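Local coordinates for protein glycosyltransferase Gtf1 (Streptococcus pneumoniae, PDB 4PQG) that belongs to the GT-B class of glycosyltransferases, with two Rossmann-like domains and an added extended beta-sheet domain, and holds UDP and N-acetylglucosamine, at residues Ala243-His253 / Lys279-Gln290; Met9-Ile18 / Leu41-Ile51. All blocks are in the same frame, centred on the assembly; numbering follows the deposited sequence.

Contact 1. Residues Ala243-His253 / Lys279-Gln290; sequences AHLAVVVHAEH and KVDFFIVSTDRQ. With NAG (2-acetamido-2-deoxy-beta-D-glucopyranose), chain D.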
loop_
_atom_site.group_PDB
_atom_site.type_symbol
_atom_site.label_atom_id
_atom_site.label_comp_id
_atom_site.label_asym_id
_atom_site.label_seq_id
_atom_site.Cartn_x
_atom_site.Cartn_y
_atom_site.Cartn_z
ATOM N N ALA A 243 23.545 11.383 -4.232
ATOM C CA ALA A 243 23.044 11.448 -2.864
ATOM C C ALA A 243 23.448 10.170 -2.125
ATOM O O ALA A 243 24.549 9.658 -2.332
ATOM C CB ALA A 243 21.526 11.629 -2.854
ATOM N N HIS A 244 22.572 9.679 -1.248
ATOM C CA HIS A 244 22.698 8.327 -0.706
ATOM C C HIS A 244 21.485 7.540 -1.106
ATOM O O HIS A 244 20.406 8.104 -1.261
ATOM C CB HIS A 244 22.825 8.343 0.811
ATOM C CG HIS A 244 23.981 9.177 1.317
ATOM N ND1 HIS A 244 25.231 8.683 1.453
ATOM C CD2 HIS A 244 24.042 10.518 1.697
ATOM C CE1 HIS A 244 26.050 9.657 1.910
ATOM N NE2 HIS A 244 25.321 10.776 2.066
ATOM N N LEU A 245 21.665 6.232 -1.266
ATOM C CA LEU A 245 20.625 5.344 -1.748
ATOM C C LEU A 245 20.404 4.200 -0.757
ATOM O O LEU A 245 21.328 3.449 -0.438
ATOM C CB LEU A 245 20.995 4.788 -3.135
ATOM C CG LEU A 245 20.030 3.768 -3.752
ATOM C CD1 LEU A 245 18.671 4.402 -4.025
ATOM C CD2 LEU A 245 20.605 3.145 -5.012
ATOM N N ALA A 246 19.174 4.079 -0.271
ATOM C CA ALA A 246 18.772 2.952 0.566
ATOM C C ALA A 246 17.665 2.181 -0.151
ATOM O O ALA A 246 16.836 2.783 -0.848
ATOM C CB ALA A 246 18.296 3.443 1.928
ATOM N N VAL A 247 17.687 0.856 -0.016
ATOM C CA VAL A 247 16.644 -0.022 -0.573
ATOM C C VAL A 247 15.967 -0.741 0.591
ATOM O O VAL A 247 16.633 -1.414 1.393
ATOM C CB VAL A 247 17.214 -1.050 -1.575
ATOM C CG1 VAL A 247 16.189 -2.145 -1.911
ATOM C CG2 VAL A 247 17.717 -0.348 -2.831
ATOM N N VAL A 248 14.653 -0.571 0.701
ATOM C CA VAL A 248 13.896 -1.278 1.724
ATOM C C VAL A 248 13.408 -2.607 1.163
ATOM O O VAL A 248 12.816 -2.643 0.073
ATOM C CB VAL A 248 12.709 -0.450 2.229
ATOM C CG1 VAL A 248 11.965 -1.178 3.338
ATOM C CG2 VAL A 248 13.197 0.885 2.753
ATOM N N VAL A 249 13.691 -3.676 1.904
ATOM C CA VAL A 249 13.234 -5.022 1.585
ATOM C C VAL A 249 11.941 -5.254 2.373
ATOM O O VAL A 249 11.939 -5.198 3.600
ATOM C CB VAL A 249 14.296 -6.082 1.961
ATOM C CG1 VAL A 249 13.825 -7.488 1.599
ATOM C CG2 VAL A 249 15.630 -5.760 1.292
ATOM N N HIS A 250 10.833 -5.468 1.673
ATOM C CA HIS A 250 9.531 -5.550 2.353
ATOM C C HIS A 250 9.002 -6.928 2.670
ATOM O O HIS A 250 8.533 -7.186 3.795
ATOM C CB HIS A 250 8.493 -4.754 1.584
ATOM C CG HIS A 250 8.685 -3.272 1.693
ATOM N ND1 HIS A 250 8.305 -2.575 2.771
ATOM C CD2 HIS A 250 9.249 -2.361 0.811
ATOM C CE1 HIS A 250 8.601 -1.280 2.593
ATOM N NE2 HIS A 250 9.167 -1.148 1.383
ATOM N N ALA A 251 9.055 -7.820 1.694
ATOM C CA ALA A 251 8.541 -9.177 1.873
ATOM C C ALA A 251 9.731 -10.147 1.932
ATOM O O ALA A 251 10.896 -9.708 1.940
ATOM C CB ALA A 251 7.614 -9.516 0.711
ATOM N N GLU A 252 9.448 -11.452 1.981
ATOM C CA GLU A 252 10.475 -12.484 1.784
ATOM C C GLU A 252 11.184 -12.209 0.452
ATOM O O GLU A 252 10.538 -11.824 -0.509
ATOM C CB GLU A 252 9.814 -13.863 1.773
ATOM C CG GLU A 252 10.763 -15.050 1.673
ATOM C CD GLU A 252 11.744 -15.108 2.830
ATOM O OE1 GLU A 252 11.523 -15.901 3.765
ATOM O OE2 GLU A 252 12.738 -14.345 2.825
ATOM N N HIS A 253 12.501 -12.406 0.380
ATOM C CA HIS A 253 13.287 -11.786 -0.698
ATOM C C HIS A 253 13.922 -12.766 -1.647
ATOM O O HIS A 253 14.689 -12.366 -2.535
ATOM C CB HIS A 253 14.373 -10.919 -0.069
ATOM C CG HIS A 253 15.307 -11.721 0.782
ATOM N ND1 HIS A 253 15.078 -11.935 2.099
ATOM C CD2 HIS A 253 16.426 -12.467 0.443
ATOM C CE1 HIS A 253 16.027 -12.756 2.584
ATOM N NE2 HIS A 253 16.853 -13.083 1.567
ATOM N N LYS A 279 25.821 -0.432 -5.747
ATOM C CA LYS A 279 25.323 0.943 -5.908
ATOM C C LYS A 279 24.484 1.430 -4.729
ATOM O O LYS A 279 24.145 2.614 -4.640
ATOM C CB LYS A 279 24.507 1.072 -7.201
ATOM C CG LYS A 279 25.259 0.737 -8.486
ATOM C CD LYS A 279 26.477 1.630 -8.726
ATOM C CE LYS A 279 27.029 1.479 -10.143
ATOM N NZ LYS A 279 27.230 0.052 -10.526
ATOM N N VAL A 280 24.151 0.513 -3.827
ATOM C CA VAL A 280 23.281 0.793 -2.691
ATOM C C VAL A 280 24.129 1.065 -1.445
ATOM O O VAL A 280 24.992 0.256 -1.104
ATOM C CB VAL A 280 22.337 -0.412 -2.426
ATOM C CG1 VAL A 280 21.446 -0.178 -1.228
ATOM C CG2 VAL A 280 21.482 -0.713 -3.656
ATOM N N ASP A 281 23.856 2.184 -0.770
ATOM C CA ASP A 281 24.554 2.542 0.467
ATOM C C ASP A 281 24.184 1.610 1.620
ATOM O O ASP A 281 25.065 1.113 2.309
ATOM C CB ASP A 281 24.313 4.002 0.819
ATOM C CG ASP A 281 24.969 4.935 -0.176
ATOM O OD1 ASP A 281 26.214 4.987 -0.211
ATOM O OD2 ASP A 281 24.249 5.577 -0.959
ATOM N N PHE A 282 22.884 1.352 1.805
ATOM C CA PHE A 282 22.443 0.293 2.718
ATOM C C PHE A 282 21.073 -0.294 2.385
ATOM O O PHE A 282 20.232 0.382 1.816
ATOM C CB PHE A 282 22.479 0.746 4.182
ATOM C CG PHE A 282 21.619 1.934 4.494
ATOM C CD1 PHE A 282 20.392 1.771 5.120
ATOM C CD2 PHE A 282 22.069 3.234 4.228
ATOM C CE1 PHE A 282 19.611 2.871 5.447
ATOM C CE2 PHE A 282 21.293 4.337 4.547
ATOM C CZ PHE A 282 20.061 4.156 5.166
ATOM N N PHE A 283 20.884 -1.566 2.719
ATOM C CA PHE A 283 19.562 -2.177 2.658
ATOM C C PHE A 283 18.913 -2.105 4.036
ATOM O O PHE A 283 19.603 -2.203 5.058
ATOM C CB PHE A 283 19.659 -3.623 2.195
ATOM C CG PHE A 283 20.154 -3.781 0.779
ATOM C CD1 PHE A 283 19.246 -3.841 -0.288
ATOM C CD2 PHE A 283 21.518 -3.876 0.502
ATOM C CE1 PHE A 283 19.699 -3.988 -1.591
ATOM C CE2 PHE A 283 21.974 -4.022 -0.798
ATOM C CZ PHE A 283 21.058 -4.085 -1.846
ATOM N N ILE A 284 17.594 -1.910 4.051
ATOM C CA ILE A 284 16.805 -1.944 5.278
ATOM C C ILE A 284 15.898 -3.185 5.280
ATOM O O ILE A 284 15.189 -3.441 4.296
ATOM C CB ILE A 284 15.940 -0.670 5.432
ATOM C CG1 ILE A 284 16.794 0.597 5.273
ATOM C CG2 ILE A 284 15.218 -0.659 6.778
ATOM C CD1 ILE A 284 15.987 1.894 5.330
ATOM N N VAL A 285 15.947 -3.967 6.361
ATOM C CA VAL A 285 15.006 -5.085 6.576
ATOM C C VAL A 285 14.286 -4.926 7.906
ATOM O O VAL A 285 14.794 -4.252 8.794
ATOM C CB VAL A 285 15.680 -6.472 6.553
ATOM C CG1 VAL A 285 16.338 -6.738 5.212
ATOM C CG2 VAL A 285 16.686 -6.607 7.694
ATOM N N SER A 286 13.129 -5.572 8.068
ATOM C CA SER A 286 12.323 -5.369 9.267
ATOM C C SER A 286 12.713 -6.194 10.502
ATOM O O SER A 286 12.355 -5.823 11.615
ATOM C CB SER A 286 10.842 -5.583 8.970
ATOM O OG SER A 286 10.367 -4.576 8.093
ATOM N N THR A 287 13.391 -7.317 10.298
ATOM C CA THR A 287 13.788 -8.192 11.409
ATOM C C THR A 287 15.240 -8.597 11.299
ATOM O O THR A 287 15.791 -8.641 10.202
ATOM C CB THR A 287 12.972 -9.485 11.442
ATOM O OG1 THR A 287 13.299 -10.277 10.294
ATOM C CG2 THR A 287 11.495 -9.196 11.492
ATOM N N ASP A 288 15.849 -8.929 12.434
ATOM C CA ASP A 288 17.225 -9.414 12.451
ATOM C C ASP A 288 17.397 -10.759 11.765
ATOM O O ASP A 288 18.459 -11.031 11.234
ATOM C CB ASP A 288 17.767 -9.527 13.884
ATOM C CG ASP A 288 18.114 -8.179 14.483
ATOM O OD1 ASP A 288 18.570 -7.281 13.742
ATOM O OD2 ASP A 288 17.925 -8.026 15.704
ATOM N N ARG A 289 16.383 -11.615 11.816
ATOM C CA ARG A 289 16.463 -12.886 11.108
ATOM C C ARG A 289 16.589 -12.670 9.591
ATOM O O ARG A 289 17.410 -13.314 8.948
ATOM C CB ARG A 289 15.281 -13.795 11.449
ATOM C CG ARG A 289 15.320 -15.191 10.824
ATOM C CD ARG A 289 16.575 -16.008 11.136
ATOM N NE ARG A 289 16.649 -17.207 10.291
ATOM C CZ ARG A 289 17.778 -17.799 9.899
ATOM N NH1 ARG A 289 18.957 -17.316 10.263
ATOM N NH2 ARG A 289 17.733 -18.874 9.123
ATOM N N GLN A 290 15.790 -11.762 9.019
ATOM C CA GLN A 290 15.920 -11.509 7.580
ATOM C C GLN A 290 17.270 -10.879 7.288
ATOM O O GLN A 290 17.900 -11.188 6.275
ATOM C CB GLN A 290 14.797 -10.640 7.026
ATOM C CG GLN A 290 14.835 -10.553 5.498
ATOM C CD GLN A 290 13.546 -10.041 4.895
ATOM O OE1 GLN A 290 12.793 -9.303 5.533
ATOM N NE2 GLN A 290 13.286 -10.434 3.652
HETATM C C1 NAG D . 4.663 -6.495 2.992
HETATM C C2 NAG D . 4.964 -7.856 3.606
HETATM C C3 NAG D . 4.614 -7.520 5.062
HETATM C C4 NAG D . 5.317 -6.243 5.549
HETATM C C5 NAG D . 5.139 -5.084 4.529
HETATM C C6 NAG D . 5.735 -3.749 4.958
HETATM C C7 NAG D . 4.421 -10.150 2.990
HETATM C C8 NAG D . 3.329 -11.061 2.503
HETATM N N2 NAG D . 4.066 -8.884 3.138
HETATM O O1 NAG D . 4.020 -6.375 1.756
HETATM O O3 NAG D . 4.847 -8.612 5.934
HETATM O O4 NAG D . 4.751 -5.875 6.784
HETATM O O5 NAG D . 5.679 -5.563 3.295
HETATM O O6 NAG D . 7.135 -3.912 4.967
HETATM O O7 NAG D . 5.562 -10.585 3.215
HETATM O O HOH W 1 11.725 -6.843 5.797
HETATM O O HOH W 2 8.880 -5.726 6.058
#
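The side-chain amide of Gln290 spends both N-H groups on the turn that follows strand 244-248. NE2 donates to Ala251 O at 3.0 Å and to His253 ND1 at 2.8 Å, and both acceptors lie almost in the amide plane. The chain reaches them because CG is anti to the backbone N (chi1 -172°) and the rest runs extended. The amide meets the imidazole at its edge, close to the ring plane, so ND1 acts here as the acceptor; NE2 of the same ring pairs with Gln297. A water that accepts from Ser286 N also lies within hydrogen-bonding distance of Gln290 OE1 (2.7 Å) and Val249 O (2.8 Å). The helix beginning at Asp288 is N-capped by Thr287, whose OG1 accepts a hydrogen bond from Gln290 N.

Upstream, strands 244-248 and 282-285 run parallel, joined by Val247 N to Phe282 O, Ile284 N to Val247 O and a nearly straight bond from Val249 N to Ile284 O (2.8 Å, 175° at the hydrogen). At the opening end the Asp281 carboxylate takes the place of a backbone carbonyl: its OD2 accepts from Leu245 N at 2.7 Å through the anti lone pair, while Asp281 N donates to Leu245 O. Ala246 CB sits over one face of the Phe282 ring, a CH-pi contact of 3.9 Å to the centroid, and Val247 lies alongside Phe283 on the other side of the sheet.

Beyond the strand, His250 ND1 shares a hydrogen bond with O6 of the N-acetylglucosamine (2.8 Å), and its NE2 is held by Asp227. A second water joins that O6 to His250 O and Ser286 OG. With both imidazole nitrogens engaged, the His250 ring is probably fixed in rotation, tying the sugar hydroxyl to the C-terminal strand ends, which face the cleft between the two domains in GT-B folds.

Contact 2. Residues Met9-Ile18 / Leu41-Ile51; sequences MTIYNINLGI and LSSKFIFTDMI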
loop_
_atom_site.group_PDB
_atom_site.type_symbol
_atom_site.label_atom_id
_atom_site.label_comp_id
_atom_site.label_asym_id
_atom_site.label_seq_id
_atom_site.Cartn_x
_atom_site.Cartn_y
_atom_site.Cartn_z
ATOM N N MET A 9 18.729 18.595 4.540
ATOM C CA MET A 9 18.590 17.181 4.231
ATOM C C MET A 9 17.124 16.874 3.925
ATOM O O MET A 9 16.231 17.266 4.676
ATOM C CB MET A 9 19.073 16.308 5.389
ATOM C CG MET A 9 19.164 14.832 5.018
ATOM S SD MET A 9 19.123 13.680 6.406
ATOM C CE MET A 9 17.535 14.117 7.119
ATOM N N THR A 10 16.883 16.223 2.791
ATOM C CA THR A 10 15.547 15.723 2.475
ATOM C C THR A 10 15.626 14.218 2.235
ATOM O O THR A 10 16.559 13.716 1.587
ATOM C CB THR A 10 14.904 16.460 1.270
ATOM O OG1 THR A 10 14.793 17.850 1.574
ATOM C CG2 THR A 10 13.494 15.937 0.978
ATOM N N ILE A 11 14.656 13.508 2.800
ATOM C CA ILE A 11 14.528 12.081 2.582
ATOM C C ILE A 11 13.428 11.844 1.544
ATOM O O ILE A 11 12.272 12.168 1.778
ATOM C CB ILE A 11 14.267 11.334 3.900
ATOM C CG1 ILE A 11 15.427 11.595 4.877
ATOM C CG2 ILE A 11 14.112 9.834 3.643
ATOM C CD1 ILE A 11 15.068 11.358 6.327
ATOM N N TYR A 12 13.826 11.320 0.387
ATOM C CA TYR A 12 12.909 11.033 -0.711
ATOM C C TYR A 12 12.620 9.552 -0.679
ATOM O O TYR A 12 13.539 8.738 -0.646
ATOM C CB TYR A 12 13.522 11.424 -2.070
ATOM C CG TYR A 12 13.797 12.910 -2.179
ATOM C CD1 TYR A 12 12.784 13.812 -2.536
ATOM C CD2 TYR A 12 15.067 13.419 -1.891
ATOM C CE1 TYR A 12 13.035 15.182 -2.613
ATOM C CE2 TYR A 12 15.329 14.785 -1.971
ATOM C CZ TYR A 12 14.315 15.655 -2.325
ATOM O OH TYR A 12 14.598 16.994 -2.374
ATOM N N ASN A 13 11.339 9.211 -0.690
ATOM C CA ASN A 13 10.902 7.823 -0.656
ATOM C C ASN A 13 10.112 7.546 -1.936
ATOM O O ASN A 13 9.207 8.314 -2.284
ATOM C CB ASN A 13 9.992 7.598 0.550
ATOM C CG ASN A 13 10.610 8.082 1.859
ATOM O OD1 ASN A 13 11.029 7.277 2.671
ATOM N ND2 ASN A 13 10.634 9.407 2.073
ATOM N N ILE A 14 10.434 6.440 -2.597
ATOM C CA ILE A 14 9.892 6.123 -3.925
ATOM C C ILE A 14 9.068 4.826 -3.925
ATOM O O ILE A 14 9.545 3.762 -3.505
ATOM C CB ILE A 14 11.020 6.061 -4.984
ATOM C CG1 ILE A 14 11.640 7.463 -5.162
ATOM C CG2 ILE A 14 10.481 5.589 -6.321
ATOM C CD1 ILE A 14 12.954 7.494 -5.912
ATOM N N ASN A 15 7.822 4.942 -4.374
ATOM C CA ASN A 15 6.913 3.810 -4.481
ATOM C C ASN A 15 6.222 3.928 -5.845
ATOM O O ASN A 15 6.244 4.995 -6.466
ATOM C CB ASN A 15 5.894 3.858 -3.334
ATOM C CG ASN A 15 5.126 2.539 -3.141
ATOM O OD1 ASN A 15 5.308 1.571 -3.870
ATOM N ND2 ASN A 15 4.258 2.519 -2.151
ATOM N N LEU A 16 5.609 2.845 -6.314
ATOM C CA LEU A 16 4.837 2.928 -7.547
ATOM C C LEU A 16 3.508 3.658 -7.340
ATOM O O LEU A 16 3.255 4.683 -7.958
ATOM C CB LEU A 16 4.640 1.540 -8.182
ATOM C CG LEU A 16 5.955 0.793 -8.416
ATOM C CD1 LEU A 16 5.702 -0.568 -9.040
ATOM C CD2 LEU A 16 6.904 1.625 -9.269
ATOM N N GLY A 17 2.669 3.145 -6.454
ATOM C CA GLY A 17 1.302 3.627 -6.380
ATOM C C GLY A 17 0.679 3.521 -5.014
ATOM O O GLY A 17 1.352 3.202 -4.021
ATOM N N ILE A 18 -0.617 3.801 -4.980
ATOM C CA ILE A 18 -1.392 3.884 -3.744
ATOM C C ILE A 18 -2.855 3.816 -4.128
ATOM O O ILE A 18 -3.245 4.313 -5.192
ATOM C CB ILE A 18 -1.086 5.183 -2.943
ATOM C CG1 ILE A 18 -1.856 5.202 -1.600
ATOM C CG2 ILE A 18 -1.399 6.425 -3.766
ATOM C CD1 ILE A 18 -1.236 6.096 -0.549
ATOM N N LEU A 41 11.969 16.049 10.298
ATOM C CA LEU A 41 12.860 15.856 9.162
ATOM C C LEU A 41 12.083 16.091 7.889
ATOM O O LEU A 41 10.905 15.737 7.805
ATOM C CB LEU A 41 13.463 14.450 9.160
ATOM C CG LEU A 41 14.438 14.094 10.285
ATOM C CD1 LEU A 41 14.929 12.666 10.110
ATOM C CD2 LEU A 41 15.618 15.061 10.352
ATOM N N SER A 42 12.742 16.692 6.903
ATOM C CA SER A 42 12.122 16.942 5.613
ATOM C C SER A 42 12.025 15.631 4.829
ATOM O O SER A 42 13.028 14.943 4.617
ATOM C CB SER A 42 12.920 17.990 4.831
ATOM O OG SER A 42 12.296 18.284 3.586
ATOM N N SER A 43 10.813 15.288 4.410
ATOM C CA SER A 43 10.615 14.070 3.627
ATOM C C SER A 43 9.583 14.216 2.522
ATOM O O SER A 43 8.656 15.020 2.620
ATOM C CB SER A 43 10.230 12.901 4.536
ATOM O OG SER A 43 8.946 13.110 5.066
ATOM N N LYS A 44 9.762 13.418 1.474
ATOM C CA LYS A 44 8.837 13.373 0.340
ATOM C C LYS A 44 8.584 11.924 -0.033
ATOM O O LYS A 44 9.517 11.124 -0.093
ATOM C CB LYS A 44 9.403 14.121 -0.876
ATOM C CG LYS A 44 9.787 15.570 -0.594
ATOM C CD LYS A 44 8.576 16.458 -0.368
ATOM C CE LYS A 44 9.028 17.920 -0.295
ATOM N NZ LYS A 44 7.863 18.844 -0.241
ATOM N N PHE A 45 7.314 11.610 -0.262
ATOM C CA PHE A 45 6.909 10.299 -0.737
ATOM C C PHE A 45 6.422 10.418 -2.176
ATOM O O PHE A 45 5.405 11.041 -2.469
ATOM C CB PHE A 45 5.892 9.670 0.215
ATOM C CG PHE A 45 6.468 9.405 1.583
ATOM C CD1 PHE A 45 6.938 8.145 1.919
ATOM C CD2 PHE A 45 6.588 10.432 2.512
ATOM C CE1 PHE A 45 7.501 7.895 3.174
ATOM C CE2 PHE A 45 7.157 10.203 3.758
ATOM C CZ PHE A 45 7.616 8.934 4.092
ATOM N N ILE A 46 7.225 9.860 -3.067
ATOM C CA ILE A 46 7.049 9.989 -4.511
ATOM C C ILE A 46 6.306 8.750 -5.012
ATOM O O ILE A 46 6.708 7.631 -4.713
ATOM C CB ILE A 46 8.430 10.068 -5.206
ATOM C CG1 ILE A 46 9.201 11.317 -4.731
ATOM C CG2 ILE A 46 8.282 10.025 -6.734
ATOM C CD1 ILE A 46 10.705 11.174 -4.822
ATOM N N PHE A 47 5.233 8.961 -5.768
ATOM C CA PHE A 47 4.550 7.882 -6.490
ATOM C C PHE A 47 4.696 8.081 -7.998
ATOM O O PHE A 47 4.459 9.180 -8.507
ATOM C CB PHE A 47 3.085 7.840 -6.078
ATOM C CG PHE A 47 2.897 7.673 -4.593
ATOM C CD1 PHE A 47 2.794 6.403 -4.034
ATOM C CD2 PHE A 47 2.871 8.788 -3.754
ATOM C CE1 PHE A 47 2.653 6.245 -2.665
ATOM C CE2 PHE A 47 2.730 8.640 -2.381
ATOM C CZ PHE A 47 2.603 7.370 -1.841
ATOM N N THR A 48 5.094 7.018 -8.700
ATOM C CA THR A 48 5.429 7.115 -10.136
ATOM C C THR A 48 4.347 6.624 -11.093
ATOM O O THR A 48 4.425 6.894 -12.315
ATOM C CB THR A 48 6.755 6.394 -10.473
ATOM O OG1 THR A 48 6.664 5.021 -10.077
ATOM C CG2 THR A 48 7.940 7.060 -9.756
ATOM N N ASP A 49 3.351 5.900 -10.560
ATOM C CA ASP A 49 2.228 5.417 -11.362
ATOM C C ASP A 49 1.332 6.549 -11.818
ATOM O O ASP A 49 1.154 7.543 -11.121
ATOM C CB ASP A 49 1.358 4.427 -10.587
ATOM C CG ASP A 49 1.966 3.037 -10.493
ATOM O OD1 ASP A 49 3.064 2.769 -11.048
ATOM O OD2 ASP A 49 1.323 2.201 -9.841
ATOM N N MET A 50 0.734 6.370 -12.988
ATOM C CA MET A 50 -0.342 7.244 -13.436
ATOM C C MET A 50 -1.612 6.913 -12.621
ATOM O O MET A 50 -2.128 5.791 -12.680
ATOM C CB MET A 50 -0.556 7.059 -14.949
ATOM C CG MET A 50 -1.762 7.816 -15.515
ATOM S SD MET A 50 -1.488 9.600 -15.414
ATOM C CE MET A 50 -0.139 9.824 -16.581
ATOM N N ILE A 51 -2.080 7.876 -11.828
ATOM C CA ILE A 51 -3.257 7.715 -10.963
ATOM C C ILE A 51 -4.253 8.807 -11.345
ATOM O O ILE A 51 -4.014 9.991 -11.043
ATOM C CB ILE A 51 -2.899 7.934 -9.462
ATOM C CG1 ILE A 51 -1.701 7.088 -9.011
ATOM C CG2 ILE A 51 -4.123 7.735 -8.563
ATOM C CD1 ILE A 51 -1.922 5.594 -9.036
#
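Lys44 O is gripped twice by Asn13, once by the backbone N at 2.7 Å and once by the side-chain ND2 at 3.0 Å. The backbone donor comes nearly along the carbonyl axis, whereas ND2 approaches from above the carbonyl plane, although its own N-H points very straight at the oxygen (175°). With CG anti to the carbonyl carbon (chi1 -52°), the Asn13 amide also lies flat over the Phe45 ring: the two planes are 11° apart, ND2 is above the ring centre, and CG is 3.4 Å from Phe45 CE1. Asn13 OD1 is taken up by Arg32, so the buried amide is bonded at both ends.

Ile46 N to Asn13 O, at 2.6 Å, continues the pairing of strands 10-15 and 42-47. These are the two parallel strands of a beta-alpha-beta unit whose crossover is helix 24-38, neighbours in the seven-stranded sheet of the N-terminal Rossmann-like domain. On the face of Asn13 and Phe45 that helix packs against the strands, with Ala33 touching Phe45 and Gln29 touching Phe47. The other face carries Tyr12, Ile14 and Ile46; Ile46 CD1 touches both Tyr12 CB and Ile14 CG1, 3.8 Å from the latter, and the first two methylenes of Lys44 run alongside the Tyr12 ring.

Past the strands, Asp49 N donates to Leu16 O at 2.9 Å. The carbonyls of Leu16 and Gly17 meet the edge of the Phe47 ring, whose face receives Ile18 CG2. Asn15 ND2, on the same side of the sheet as Phe47, hydrogen-bonds Glu26 and Gln29 of helix 24-38.

In the fold
Both contacts pair neighbouring parallel strands of the same seven-stranded sheet, and strand 223-226 lies between them, bonded to 10-15 on one side and 244-248 on the other; their centres are about 17 Å apart. Contact 1 has the larger share of buried residues, although its centre lies farther from the middle of the chain; contact 2 is partly buried, though it hides more surface between its segments. Their polar chemistry differs with place. In contact 2 the notable side-chain amide works within the strands, doubling a backbone bond and stacking on a ring. In contact 1 side-chain polarity gathers at the strand ends, where a water and a histidine reach the N-acetylglucosamine; in contact 2 the Asn15 side chain is about 10 Å from that sugar.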